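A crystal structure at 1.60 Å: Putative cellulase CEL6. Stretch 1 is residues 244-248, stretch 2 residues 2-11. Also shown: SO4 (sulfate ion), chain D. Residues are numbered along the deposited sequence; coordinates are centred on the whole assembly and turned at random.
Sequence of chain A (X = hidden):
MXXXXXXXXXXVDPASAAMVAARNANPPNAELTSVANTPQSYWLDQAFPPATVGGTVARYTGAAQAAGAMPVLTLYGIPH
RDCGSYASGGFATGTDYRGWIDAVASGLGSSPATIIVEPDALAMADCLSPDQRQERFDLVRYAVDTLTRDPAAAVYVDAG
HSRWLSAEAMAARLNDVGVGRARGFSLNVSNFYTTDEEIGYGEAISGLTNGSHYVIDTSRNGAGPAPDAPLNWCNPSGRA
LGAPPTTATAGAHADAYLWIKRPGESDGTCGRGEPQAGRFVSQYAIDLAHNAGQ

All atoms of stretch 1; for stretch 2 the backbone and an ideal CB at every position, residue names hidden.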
# COMPACT_ATOMS: atom_id res chain seq x y z
N PRO A 244 12.44 8.41 3.37
CA PRO A 244 11.75 7.79 4.48
C PRO A 244 10.40 8.44 4.75
O PRO A 244 10.18 9.62 4.37
CB PRO A 244 12.71 7.96 5.68
CG PRO A 244 14.04 8.30 5.08
CD PRO A 244 13.80 8.88 3.73
N PRO A 245 9.49 7.67 5.33
CA PRO A 245 8.13 8.18 5.56
C PRO A 245 8.12 9.51 6.31
O PRO A 245 8.87 9.72 7.28
CB PRO A 245 7.46 7.04 6.34
CG PRO A 245 8.21 5.82 5.90
CD PRO A 245 9.61 6.25 5.71
N THR A 246 7.26 10.40 5.84
CA THR A 246 7.20 11.78 6.32
C THR A 246 5.93 12.49 5.87
O THR A 246 5.37 12.15 4.83
CB THR A 246 8.44 12.59 5.88
OG1 THR A 246 8.43 13.90 6.47
CG2 THR A 246 8.50 12.82 4.37
N THR A 247 5.51 13.50 6.62
CA THR A 247 4.46 14.40 6.14
C THR A 247 5.03 15.70 5.56
O THR A 247 4.26 16.53 5.08
CB THR A 247 3.43 14.74 7.23
OG1 THR A 247 4.12 15.33 8.36
CG2 THR A 247 2.74 13.49 7.72
N ALA A 248 6.34 15.87 5.56
CA ALA A 248 6.95 17.04 4.94
C ALA A 248 7.11 16.79 3.46
O ALA A 248 8.19 16.48 2.98
CB ALA A 248 8.29 17.39 5.61
N UNK A 2 -7.51 19.22 8.37
CA UNK A 2 -6.04 19.20 8.52
C UNK A 2 -5.55 17.82 8.09
O UNK A 2 -6.36 16.90 7.88
CB UNK A 2 -5.61 19.51 9.96
N UNK A 3 -4.22 17.67 7.99
CA UNK A 3 -3.61 16.40 7.57
C UNK A 3 -3.74 15.40 8.72
O UNK A 3 -3.14 15.62 9.78
CB UNK A 3 -2.14 16.59 7.17
N UNK A 4 -4.51 14.32 8.55
CA UNK A 4 -4.68 13.33 9.62
C UNK A 4 -3.40 12.55 9.97
O UNK A 4 -3.33 11.85 10.97
CB UNK A 4 -5.77 12.34 9.22
N UNK A 5 -2.38 12.66 9.14
CA UNK A 5 -1.17 11.87 9.30
C UNK A 5 -0.05 12.62 10.01
O UNK A 5 1.01 12.06 10.25
CB UNK A 5 -0.68 11.40 7.93
N UNK A 6 -0.28 13.90 10.33
CA UNK A 6 0.74 14.72 10.96
C UNK A 6 0.58 14.53 12.48
O UNK A 6 -0.42 14.02 12.93
CB UNK A 6 0.62 16.19 10.55
N UNK A 7 1.56 14.87 13.28
CA UNK A 7 1.27 14.73 14.71
C UNK A 7 1.62 13.44 15.43
O UNK A 7 1.80 13.50 16.65
CB UNK A 7 -0.23 14.95 14.90
N UNK A 8 1.79 12.30 14.76
CA UNK A 8 2.61 11.27 15.40
C UNK A 8 3.39 10.41 14.46
O UNK A 8 3.05 10.34 13.28
CB UNK A 8 1.72 10.36 16.26
N UNK A 9 4.45 9.78 14.95
CA UNK A 9 5.25 8.99 14.05
C UNK A 9 4.48 7.79 13.52
O UNK A 9 3.55 7.33 14.17
CB UNK A 9 6.53 8.53 14.75
N UNK A 10 4.88 7.31 12.35
CA UNK A 10 4.33 6.08 11.82
C UNK A 10 4.91 4.88 12.59
O UNK A 10 6.08 4.87 13.00
CB UNK A 10 4.62 5.96 10.32
N UNK A 11 4.08 3.87 12.77
CA UNK A 11 4.46 2.69 13.57
C UNK A 11 5.48 1.80 12.89
O UNK A 11 5.28 1.40 11.75
CB UNK A 11 3.22 1.86 13.89
S SO4 D . -6.83 19.82 4.90
O1 SO4 D . -7.92 18.90 5.22
O2 SO4 D . -5.52 19.17 4.73
O3 SO4 D . -6.67 20.77 6.00
O4 SO4 D . -7.19 20.56 3.69

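Neither stretch forms regular helix or strand, and no hydrogen bond joins them; stretch 1 offers mainly Thr247 and the ring of Pro245. The ideal CB of position 2 meets nothing of stretch 1, so many residues would do. It is Ala2, whose backbone N makes two weak hydrogen bonds to the sulfate, at 3.0 Å to O3 and 3.2 Å to O1.

At position 3 CA-to-CB points toward stretch 1, but the ideal CB has no neighbour there within 5.5 Å, leaving room for a medium-sized side chain. The position also opens a type I turn that ends at position 6, and Asn, Asp or Ser could accept a hydrogen bond from the turn backbone. The residue is Asn3, with chi1 t: its OD1 accepts from the N of position 5 at 2.9 Å, while its ND2 comes within 3.9 Å of Thr247 CB and is hydrogen-bonded elsewhere in the structure.

Position 4, out of reach of stretch 1, has phi -67° and psi -11°, which suit proline at the second place of the turn, though not proline alone. It is Pro4.

At position 5 the ideal CB points toward stretch 1 and lies 4.0 Å from Thr247 CG2, so an apolar side chain fits well. Leu5 is found, and its CB keeps that contact; its backbone O is closer still, 3.4 Å from Thr247 CG2.

Position 6 directs its CB sideways, 4.2 Å from Thr247 OG1. A small residue suffices, and a polar one such as Ser is plausible. Ala6 closes the turn through a weak hydrogen bond from its N to Asn3 O, 3.4 Å long, and its CA packs 4.0 Å from Thr247 CG2.

Position 7 has phi 93° and psi -22°, where a CB would be jammed against the preceding carbonyl O. This calls for glycine, and Gly7 is present.

Positions 8 and 9 are out of reach; almost any residue would do, and phi -66° at 9 admits proline. They are Lys8, which touches a crystal neighbour, and Pro9.

At position 10 CA-to-CB again points toward stretch 1, with the ideal CB 5.0 Å from Pro245 CB. An apolar or aromatic side chain, such as Leu, Met or Phe, could pack on Pro245, and a long one could reach on toward Thr247 CG2, about 8.2 Å from the ideal CB. The residue is Phe10, chi1 m: its CD2 packs 3.9 Å from Pro245 CB, its CZ reaches to 4.3 Å from Thr247 CG2, and the ring edge meets Thr246 N, 4.1 Å from CE2.

Position 11 is beyond contact, open to polar or apolar residues; it is Tyr11, its OH hydrogen-bonded elsewhere.

Stretch 2, residues 2-11: ANPLAGKPFY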
# COMPACT_ATOMS: atom_id res chain seq x y z
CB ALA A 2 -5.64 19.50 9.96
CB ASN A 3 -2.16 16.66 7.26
CG ASN A 3 -1.43 15.45 6.73
OD1 ASN A 3 -1.97 14.35 6.76
ND2 ASN A 3 -0.22 15.68 6.19
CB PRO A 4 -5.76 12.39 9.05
CG PRO A 4 -5.60 12.47 7.58
CD PRO A 4 -5.20 13.91 7.30
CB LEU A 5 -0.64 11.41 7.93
CG LEU A 5 -1.63 10.65 7.07
CD1 LEU A 5 -0.94 10.04 5.84
CD2 LEU A 5 -2.32 9.55 7.85
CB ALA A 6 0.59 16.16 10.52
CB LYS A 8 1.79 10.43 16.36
CG LYS A 8 0.72 9.69 15.71
CD LYS A 8 -0.30 9.20 16.76
CE LYS A 8 -1.55 8.72 16.10
NZ LYS A 8 -2.26 9.87 15.43
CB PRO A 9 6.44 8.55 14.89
CG PRO A 9 5.97 8.61 16.30
CD PRO A 9 4.96 9.75 16.34
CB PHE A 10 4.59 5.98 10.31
CG PHE A 10 3.97 7.11 9.53
CD1 PHE A 10 2.61 7.23 9.45
CD2 PHE A 10 4.77 8.06 8.91
CE1 PHE A 10 2.01 8.26 8.76
CE2 PHE A 10 4.17 9.14 8.22
CZ PHE A 10 2.81 9.23 8.16
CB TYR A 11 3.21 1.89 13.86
CG TYR A 11 3.38 0.66 14.74
CD1 TYR A 11 3.97 0.74 15.98
CD2 TYR A 11 2.87 -0.56 14.34
CE1 TYR A 11 4.07 -0.42 16.80
CE2 TYR A 11 2.99 -1.67 15.11
CZ TYR A 11 3.59 -1.60 16.35
OH TYR A 11 3.71 -2.74 17.12
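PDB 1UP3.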